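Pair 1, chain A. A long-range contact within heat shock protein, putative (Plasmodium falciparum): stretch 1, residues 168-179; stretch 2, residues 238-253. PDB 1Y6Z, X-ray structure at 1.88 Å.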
# COMPACT_ATOMS: atom_id res chain seq x y z
N ASN A 168 3.48 -7.08 8.01
CA ASN A 168 2.39 -6.17 7.63
C ASN A 168 1.84 -5.29 8.74
O ASN A 168 0.86 -4.61 8.55
CB ASN A 168 1.26 -6.97 6.95
CG ASN A 168 1.74 -7.64 5.68
OD1 ASN A 168 2.17 -6.99 4.75
ND2 ASN A 168 1.68 -8.95 5.65
N GLN A 169 2.52 -5.31 9.89
CA GLN A 169 2.06 -4.70 11.11
C GLN A 169 1.60 -3.25 10.90
O GLN A 169 0.52 -2.89 11.32
CB GLN A 169 3.20 -4.83 12.16
CG GLN A 169 4.17 -3.65 12.12
CD GLN A 169 4.00 -2.69 13.30
OE1 GLN A 169 3.39 -3.06 14.31
NE2 GLN A 169 4.56 -1.48 13.18
N GLU A 170 2.36 -2.41 10.19
CA GLU A 170 1.96 -0.98 10.08
C GLU A 170 0.71 -0.76 9.27
O GLU A 170 -0.18 0.04 9.64
CB GLU A 170 3.11 -0.14 9.47
CG GLU A 170 2.77 1.38 9.34
CD GLU A 170 3.90 2.21 8.70
OE1 GLU A 170 5.06 2.04 9.14
OE2 GLU A 170 3.60 3.04 7.80
N GLU A 171 0.61 -1.48 8.14
CA GLU A 171 -0.58 -1.36 7.31
C GLU A 171 -1.84 -1.82 8.06
O GLU A 171 -2.92 -1.19 7.97
CB GLU A 171 -0.41 -2.19 6.04
CG GLU A 171 0.40 -1.50 4.98
CD GLU A 171 -0.02 -2.04 3.63
OE1 GLU A 171 0.45 -3.16 3.33
OE2 GLU A 171 -0.86 -1.38 2.92
N ILE A 172 -1.70 -2.89 8.82
CA ILE A 172 -2.86 -3.40 9.56
C ILE A 172 -3.22 -2.40 10.66
O ILE A 172 -4.40 -2.18 10.92
CB ILE A 172 -2.62 -4.79 10.14
CG1 ILE A 172 -2.11 -5.77 9.05
CG2 ILE A 172 -3.92 -5.31 10.86
CD1 ILE A 172 -1.78 -7.19 9.62
N ALA A 173 -2.20 -1.90 11.34
CA ALA A 173 -2.32 -0.91 12.44
C ALA A 173 -3.09 0.33 11.99
O ALA A 173 -3.88 0.91 12.75
CB ALA A 173 -0.90 -0.54 12.96
N SER A 174 -2.88 0.73 10.73
CA SER A 174 -3.56 1.88 10.15
C SER A 174 -5.09 1.70 10.02
O SER A 174 -5.82 2.70 9.81
CB SER A 174 -2.91 2.24 8.80
OG SER A 174 -3.29 1.39 7.76
N LEU A 175 -5.58 0.47 10.18
CA LEU A 175 -7.01 0.12 9.99
C LEU A 175 -7.81 0.02 11.28
O LEU A 175 -9.01 0.16 11.24
CB LEU A 175 -7.20 -1.23 9.22
CG LEU A 175 -6.50 -1.31 7.82
CD1 LEU A 175 -6.46 -2.72 7.15
CD2 LEU A 175 -7.21 -0.25 6.93
N VAL A 176 -7.12 -0.30 12.39
CA VAL A 176 -7.77 -0.62 13.68
C VAL A 176 -8.30 0.73 14.27
O VAL A 176 -7.76 1.78 13.95
CB VAL A 176 -6.82 -1.37 14.66
CG1 VAL A 176 -6.26 -2.70 14.11
CG2 VAL A 176 -5.65 -0.50 15.06
N GLU A 177 -9.39 0.66 15.08
CA GLU A 177 -10.02 1.85 15.66
C GLU A 177 -10.34 1.62 17.14
O GLU A 177 -10.63 0.47 17.56
CB GLU A 177 -11.26 2.25 14.83
CG GLU A 177 -10.93 2.71 13.41
CD GLU A 177 -12.14 3.22 12.64
OE1 GLU A 177 -13.23 3.37 13.25
OE2 GLU A 177 -11.96 3.47 11.43
N PHE A 178 -10.25 2.70 17.93
CA PHE A 178 -10.47 2.66 19.39
C PHE A 178 -11.22 3.89 19.80
O PHE A 178 -11.09 4.95 19.18
CB PHE A 178 -9.16 2.63 20.21
CG PHE A 178 -8.23 1.55 19.81
CD1 PHE A 178 -7.27 1.76 18.82
CD2 PHE A 178 -8.33 0.28 20.39
CE1 PHE A 178 -6.42 0.76 18.43
CE2 PHE A 178 -7.45 -0.75 20.00
CZ PHE A 178 -6.49 -0.51 19.00
N TYR A 179 -12.01 3.73 20.85
CA TYR A 179 -12.68 4.86 21.47
C TYR A 179 -11.58 5.66 22.15
O TYR A 179 -10.58 5.09 22.56
CB TYR A 179 -13.70 4.36 22.51
CG TYR A 179 -14.99 3.90 21.87
CD1 TYR A 179 -15.39 2.55 21.89
CD2 TYR A 179 -15.77 4.80 21.16
CE1 TYR A 179 -16.59 2.15 21.26
CE2 TYR A 179 -16.96 4.41 20.54
CZ TYR A 179 -17.37 3.10 20.60
OH TYR A 179 -18.56 2.75 19.95
N ILE A 238 -7.37 -7.99 24.00
CA ILE A 238 -7.03 -7.84 22.54
C ILE A 238 -6.68 -6.39 22.19
O ILE A 238 -5.62 -6.20 21.58
CB ILE A 238 -8.02 -8.46 21.50
CG1 ILE A 238 -7.87 -9.99 21.45
CG2 ILE A 238 -7.59 -8.07 20.09
CD1 ILE A 238 -9.04 -10.75 20.78
N ASP A 239 -7.53 -5.43 22.57
CA ASP A 239 -7.19 -3.99 22.53
C ASP A 239 -5.82 -3.83 23.19
O ASP A 239 -4.88 -3.22 22.63
CB ASP A 239 -8.20 -3.09 23.25
CG ASP A 239 -9.52 -2.97 22.56
OD1 ASP A 239 -9.71 -3.51 21.43
OD2 ASP A 239 -10.43 -2.29 23.12
N GLU A 240 -5.70 -4.43 24.37
CA GLU A 240 -4.49 -4.36 25.18
C GLU A 240 -3.24 -4.96 24.54
O GLU A 240 -2.22 -4.29 24.48
CB GLU A 240 -4.78 -4.95 26.58
CG GLU A 240 -3.76 -4.60 27.65
CD GLU A 240 -3.81 -3.14 28.07
OE1 GLU A 240 -2.72 -2.50 28.08
OE2 GLU A 240 -4.93 -2.63 28.37
N PHE A 241 -3.31 -6.19 24.01
CA PHE A 241 -2.15 -6.73 23.27
C PHE A 241 -1.87 -5.97 22.00
O PHE A 241 -0.72 -5.94 21.54
CB PHE A 241 -2.30 -8.20 22.91
CG PHE A 241 -2.06 -9.12 24.06
CD1 PHE A 241 -0.78 -9.25 24.62
CD2 PHE A 241 -3.12 -9.86 24.60
CE1 PHE A 241 -0.55 -10.10 25.71
CE2 PHE A 241 -2.90 -10.73 25.69
CZ PHE A 241 -1.61 -10.84 26.25
N CYS A 242 -2.91 -5.43 21.38
CA CYS A 242 -2.73 -4.70 20.13
C CYS A 242 -1.91 -3.45 20.42
O CYS A 242 -0.84 -3.21 19.83
CB CYS A 242 -4.07 -4.30 19.52
SG CYS A 242 -3.92 -3.23 18.00
N LEU A 243 -2.44 -2.68 21.35
CA LEU A 243 -1.78 -1.41 21.76
C LEU A 243 -0.36 -1.61 22.29
O LEU A 243 0.51 -0.88 21.88
CB LEU A 243 -2.67 -0.60 22.70
CG LEU A 243 -3.81 -0.02 21.88
CD1 LEU A 243 -5.01 0.41 22.72
CD2 LEU A 243 -3.25 1.14 21.07
N SER A 244 -0.13 -2.63 23.10
CA SER A 244 1.24 -2.94 23.58
C SER A 244 2.24 -3.38 22.51
O SER A 244 3.46 -3.23 22.68
CB SER A 244 1.17 -4.02 24.66
OG SER A 244 2.17 -5.00 24.36
N SER A 245 1.76 -3.96 21.41
CA SER A 245 2.68 -4.29 20.31
C SER A 245 3.15 -3.05 19.55
O SER A 245 4.22 -3.06 18.94
CB SER A 245 2.00 -5.25 19.32
OG SER A 245 1.67 -6.44 19.98
N LEU A 246 2.34 -2.01 19.54
CA LEU A 246 2.74 -0.75 18.93
C LEU A 246 3.73 -0.08 19.87
O LEU A 246 4.62 0.64 19.42
CB LEU A 246 1.52 0.12 18.68
CG LEU A 246 0.55 -0.48 17.65
CD1 LEU A 246 -0.72 0.32 17.62
CD2 LEU A 246 1.19 -0.57 16.29
N THR A 247 3.59 -0.41 21.15
CA THR A 247 4.43 0.07 22.26
C THR A 247 5.88 -0.38 22.11
O THR A 247 6.76 0.23 22.71
CB THR A 247 3.84 -0.41 23.62
OG1 THR A 247 2.92 0.55 24.14
CG2 THR A 247 4.89 -0.70 24.65
N VAL A 248 6.13 -1.43 21.31
CA VAL A 248 7.49 -1.93 21.08
C VAL A 248 8.14 -1.58 19.73
O VAL A 248 9.30 -1.21 19.71
CB VAL A 248 7.73 -3.43 21.57
CG1 VAL A 248 6.43 -4.15 22.01
CG2 VAL A 248 8.57 -4.26 20.56
N ASN A 249 7.45 -1.65 18.59
CA ASN A 249 8.12 -1.06 17.39
C ASN A 249 7.46 0.18 16.84
O ASN A 249 7.70 0.57 15.69
CB ASN A 249 8.43 -2.06 16.27
CG ASN A 249 9.95 -2.36 16.14
OD1 ASN A 249 10.66 -2.56 17.14
ND2 ASN A 249 10.44 -2.41 14.89
N LYS A 250 6.66 0.82 17.70
CA LYS A 250 6.10 2.15 17.45
C LYS A 250 4.96 2.08 16.42
O LYS A 250 4.62 1.00 15.91
CB LYS A 250 7.19 3.13 16.96
CG LYS A 250 8.37 3.41 17.97
CD LYS A 250 9.31 4.42 17.34
CE LYS A 250 10.10 5.21 18.36
NZ LYS A 250 10.35 6.61 17.88
N TYR A 251 4.40 3.24 16.12
CA TYR A 251 3.44 3.36 15.03
C TYR A 251 3.81 4.57 14.23
O TYR A 251 3.62 5.71 14.68
CB TYR A 251 1.99 3.47 15.51
CG TYR A 251 1.03 3.68 14.34
CD1 TYR A 251 0.73 2.63 13.43
CD2 TYR A 251 0.45 4.92 14.10
CE1 TYR A 251 -0.12 2.84 12.35
CE2 TYR A 251 -0.42 5.13 13.01
CZ TYR A 251 -0.67 4.06 12.14
OH TYR A 251 -1.51 4.23 11.11
N LYS A 252 4.33 4.31 13.03
CA LYS A 252 4.73 5.35 12.10
C LYS A 252 5.66 6.32 12.82
O LYS A 252 5.57 7.52 12.65
CB LYS A 252 3.52 6.07 11.44
CG LYS A 252 2.64 5.20 10.50
CD LYS A 252 1.61 6.00 9.68
CE LYS A 252 0.73 5.05 8.86
NZ LYS A 252 -0.57 5.64 8.39
N GLY A 253 6.53 5.76 13.65
CA GLY A 253 7.61 6.49 14.33
C GLY A 253 7.24 7.06 15.69
O GLY A 253 8.10 7.63 16.38
O HOH W 1 5.00 1.40 12.22

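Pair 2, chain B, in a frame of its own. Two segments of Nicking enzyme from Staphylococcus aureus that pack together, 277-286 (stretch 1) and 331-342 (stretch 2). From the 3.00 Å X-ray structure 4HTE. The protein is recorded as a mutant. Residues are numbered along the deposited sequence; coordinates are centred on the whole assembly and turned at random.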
# COMPACT_ATOMS: atom_id res chain seq x y z
N SER B 277 -29.40 0.35 -10.60
CA SER B 277 -30.63 0.37 -11.38
C SER B 277 -30.83 1.77 -11.94
O SER B 277 -30.16 2.71 -11.52
CB SER B 277 -31.82 0.00 -10.49
OG SER B 277 -31.52 -1.12 -9.68
N ASP B 278 -31.75 1.92 -12.88
CA ASP B 278 -32.06 3.23 -13.43
C ASP B 278 -32.69 4.11 -12.36
O ASP B 278 -32.41 5.31 -12.29
CB ASP B 278 -32.99 3.12 -14.64
CG ASP B 278 -32.23 2.94 -15.95
OD1 ASP B 278 -31.12 3.49 -16.07
OD2 ASP B 278 -32.76 2.26 -16.86
N GLU B 279 -33.55 3.51 -11.54
CA GLU B 279 -34.19 4.24 -10.46
C GLU B 279 -33.15 4.71 -9.45
O GLU B 279 -33.04 5.91 -9.18
CB GLU B 279 -35.23 3.35 -9.76
N ASP B 280 -32.39 3.77 -8.90
CA ASP B 280 -31.36 4.09 -7.93
C ASP B 280 -30.40 5.14 -8.47
O ASP B 280 -30.09 6.12 -7.79
CB ASP B 280 -30.56 2.83 -7.56
CG ASP B 280 -31.43 1.77 -6.90
OD1 ASP B 280 -32.40 2.13 -6.21
OD2 ASP B 280 -31.13 0.57 -7.08
N ARG B 281 -29.95 4.94 -9.71
CA ARG B 281 -29.00 5.86 -10.32
C ARG B 281 -29.53 7.29 -10.28
O ARG B 281 -28.79 8.23 -9.96
CB ARG B 281 -28.71 5.45 -11.77
CG ARG B 281 -27.48 6.10 -12.36
CD ARG B 281 -27.19 5.59 -13.77
NE ARG B 281 -27.03 4.14 -13.81
CZ ARG B 281 -27.80 3.30 -14.49
NH1 ARG B 281 -28.80 3.72 -15.24
NH2 ARG B 281 -27.55 2.00 -14.44
N LYS B 282 -30.81 7.45 -10.59
CA LYS B 282 -31.44 8.77 -10.57
C LYS B 282 -31.40 9.34 -9.15
O LYS B 282 -31.02 10.49 -8.95
CB LYS B 282 -32.88 8.68 -11.06
N TYR B 283 -31.78 8.52 -8.18
CA TYR B 283 -31.79 8.93 -6.78
C TYR B 283 -30.43 9.48 -6.37
O TYR B 283 -30.32 10.60 -5.87
CB TYR B 283 -32.15 7.74 -5.88
CG TYR B 283 -32.29 8.09 -4.42
CD1 TYR B 283 -31.18 8.30 -3.62
CD2 TYR B 283 -33.55 8.19 -3.83
CE1 TYR B 283 -31.30 8.61 -2.28
CE2 TYR B 283 -33.68 8.49 -2.49
CZ TYR B 283 -32.56 8.70 -1.72
OH TYR B 283 -32.69 9.01 -0.39
N ILE B 284 -29.39 8.68 -6.59
CA ILE B 284 -28.04 9.03 -6.15
C ILE B 284 -27.60 10.38 -6.69
O ILE B 284 -27.12 11.23 -5.94
CB ILE B 284 -27.02 7.95 -6.59
CG1 ILE B 284 -27.33 6.61 -5.91
CG2 ILE B 284 -25.60 8.39 -6.25
CD1 ILE B 284 -26.46 5.46 -6.36
N THR B 285 -27.77 10.59 -8.00
CA THR B 285 -27.37 11.85 -8.62
C THR B 285 -28.06 13.02 -7.94
O THR B 285 -27.43 14.00 -7.57
CB THR B 285 -27.68 11.87 -10.12
OG1 THR B 285 -29.09 11.70 -10.33
CG2 THR B 285 -26.91 10.77 -10.85
N GLU B 286 -29.38 12.91 -7.78
CA GLU B 286 -30.16 13.96 -7.15
C GLU B 286 -29.58 14.33 -5.79
O GLU B 286 -29.40 15.50 -5.48
CB GLU B 286 -31.61 13.52 -6.99
CG GLU B 286 -32.35 13.35 -8.30
CD GLU B 286 -33.68 12.64 -8.13
OE1 GLU B 286 -33.87 12.01 -7.08
OE2 GLU B 286 -34.52 12.72 -9.05
N HIS B 331 -17.15 6.82 -11.78
CA HIS B 331 -17.63 5.64 -12.49
C HIS B 331 -19.14 5.65 -12.66
O HIS B 331 -19.67 4.99 -13.55
CB HIS B 331 -17.19 4.37 -11.75
CG HIS B 331 -15.72 4.11 -11.85
ND1 HIS B 331 -15.14 3.51 -12.94
CD2 HIS B 331 -14.71 4.39 -10.99
CE1 HIS B 331 -13.83 3.42 -12.75
NE2 HIS B 331 -13.55 3.95 -11.57
N LEU B 332 -19.83 6.42 -11.82
CA LEU B 332 -21.27 6.59 -11.97
C LEU B 332 -21.54 7.29 -13.30
O LEU B 332 -22.39 6.86 -14.07
CB LEU B 332 -21.84 7.42 -10.83
CG LEU B 332 -23.12 6.89 -10.18
CD1 LEU B 332 -23.76 7.97 -9.32
CD2 LEU B 332 -24.12 6.39 -11.22
N TYR B 333 -20.82 8.37 -13.54
CA TYR B 333 -20.89 9.08 -14.81
C TYR B 333 -20.63 8.10 -15.95
O TYR B 333 -21.41 7.99 -16.88
CB TYR B 333 -19.86 10.22 -14.84
CG TYR B 333 -20.11 11.31 -15.87
CD1 TYR B 333 -20.83 11.06 -17.04
CD2 TYR B 333 -19.60 12.59 -15.69
CE1 TYR B 333 -21.04 12.06 -17.97
CE2 TYR B 333 -19.81 13.58 -16.62
CZ TYR B 333 -20.53 13.31 -17.76
OH TYR B 333 -20.74 14.31 -18.69
N GLN B 334 -19.52 7.37 -15.85
CA GLN B 334 -19.17 6.38 -16.84
C GLN B 334 -20.34 5.43 -17.10
O GLN B 334 -20.63 5.09 -18.24
CB GLN B 334 -17.96 5.58 -16.37
CG GLN B 334 -17.28 4.79 -17.46
CD GLN B 334 -16.15 3.94 -16.92
OE1 GLN B 334 -16.34 3.19 -15.96
NE2 GLN B 334 -14.97 4.07 -17.51
N GLU B 335 -21.00 5.01 -16.03
CA GLU B 335 -22.15 4.12 -16.13
C GLU B 335 -23.28 4.78 -16.92
O GLU B 335 -23.78 4.21 -17.88
CB GLU B 335 -22.67 3.75 -14.74
CG GLU B 335 -22.97 2.27 -14.56
CD GLU B 335 -23.84 2.00 -13.35
OE1 GLU B 335 -23.46 1.15 -12.52
OE2 GLU B 335 -24.90 2.64 -13.22
N SER B 336 -23.66 5.98 -16.50
CA SER B 336 -24.74 6.72 -17.15
C SER B 336 -24.48 6.88 -18.65
O SER B 336 -25.36 6.60 -19.47
CB SER B 336 -24.90 8.09 -16.51
OG SER B 336 -25.16 7.98 -15.13
N ASN B 337 -23.28 7.33 -18.99
CA ASN B 337 -22.91 7.54 -20.38
C ASN B 337 -23.05 6.25 -21.19
O ASN B 337 -23.48 6.28 -22.34
CB ASN B 337 -21.46 8.04 -20.46
CG ASN B 337 -21.09 8.55 -21.84
OD1 ASN B 337 -21.79 8.28 -22.82
ND2 ASN B 337 -19.98 9.27 -21.93
N GLU B 338 -22.70 5.13 -20.57
CA GLU B 338 -22.69 3.84 -21.26
C GLU B 338 -24.10 3.34 -21.55
O GLU B 338 -24.40 2.90 -22.66
CB GLU B 338 -21.93 2.81 -20.43
CG GLU B 338 -21.35 1.66 -21.25
CD GLU B 338 -20.23 2.11 -22.16
OE1 GLU B 338 -19.89 3.32 -22.14
OE2 GLU B 338 -19.68 1.27 -22.90
N VAL B 339 -24.97 3.39 -20.54
CA VAL B 339 -26.34 2.90 -20.69
C VAL B 339 -27.25 3.97 -21.29
O VAL B 339 -28.36 3.67 -21.72
CB VAL B 339 -26.91 2.41 -19.33
CG1 VAL B 339 -27.16 3.58 -18.39
CG2 VAL B 339 -28.19 1.61 -19.55
N GLY B 340 -26.77 5.21 -21.33
CA GLY B 340 -27.51 6.30 -21.93
C GLY B 340 -28.53 6.93 -21.01
O GLY B 340 -29.53 7.48 -21.47
N ASP B 341 -28.29 6.87 -19.70
CA ASP B 341 -29.18 7.48 -18.73
C ASP B 341 -29.02 8.99 -18.76
O ASP B 341 -28.31 9.57 -17.94
CB ASP B 341 -28.89 6.95 -17.32
CG ASP B 341 -29.92 7.40 -16.30
OD1 ASP B 341 -30.99 7.91 -16.71
OD2 ASP B 341 -29.67 7.25 -15.09
N GLU B 342 -29.66 9.62 -19.74
CA GLU B 342 -29.56 11.07 -19.93
C GLU B 342 -29.88 11.82 -18.64
O GLU B 342 -29.15 12.72 -18.24
CB GLU B 342 -30.50 11.52 -21.04

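Pair 1 and pair 2 share one backbone arrangement: the central residues superpose with an RMSD of 0.6 Å over N, CA and C of 14 residues. In each, a helical segment of stretch 1 packs against the helix of stretch 2 and against the chain just beyond it. There Lys A250 matches Gly B340; both are the first residue to leave helical phi/psi, and both have positive phi. The turn brings the next residue back toward stretch 1, so Tyr A251 matches Asp B341. In pair 2 the helix axes come within 11.7 Å, with 135° between their N-to-C directions.

The central matched position of stretch 1 holds Ala A173 in pair 1 and Arg B281 in pair 2, and both CA-to-CB bonds point toward the other stretch. Ala A173 is small, and its partners reach in to it: its CB lies 3.5 Å from Tyr A251 CE1 and 3.9 Å from Leu A246 CD2. The tyrosine continues past it, its OH 3.4 Å from Ser A174 CB. In pair 2 the long side chain comes from stretch 1 instead. Arg B281 sits as a knob among Leu B332, Glu B335, Ser B336 and Val B339, with its CD 3.4 Å from Ser B336 OG at the position of Leu A246. The smaller Ser B336 and Asp B341 stand where pair 1 has leucine and tyrosine.

The chemistry changes accordingly. Arg B281 NE and NH2 both donate to Glu B335 OE2, at 2.7 and 3.0 Å, in a salt bridge; a longer one joins Arg B281 NH1 to Asp B341 OD2 at 3.6 Å. Within stretch 1, Arg B281 NH1 also bridges to Asp B278 OD1 at a very short 2.5 Å, placing positive charge beside two carboxylates whose OD1 (Asp B278) and OD2 (Asp B341) are 4.1 Å apart. Glu A170, matching Asp B278, instead receives a hydrogen bond at its OE1 from water 1 (3.1 Å), which accepts from Lys A252 N (3.1 Å). No direct hydrogen bond crosses pair 1.

A second apolar contact matches Val A176 with Ile B284 and Cys A242 with Leu B332. Val A176 CG2 approaches Cys A242 SG only to 4.4 Å, whereas Ile B284 CG2 meets Leu B332 CD1 at 3.6 Å. Pair 1 adds Phe A178, which has no counterpart in the superposition: Leu A243 CD1 lies over one ring face, 4.1 Å from the centroid of Phe A178, while Cys A242 SG meets the ring edge, 3.9 Å from Phe A178 CZ.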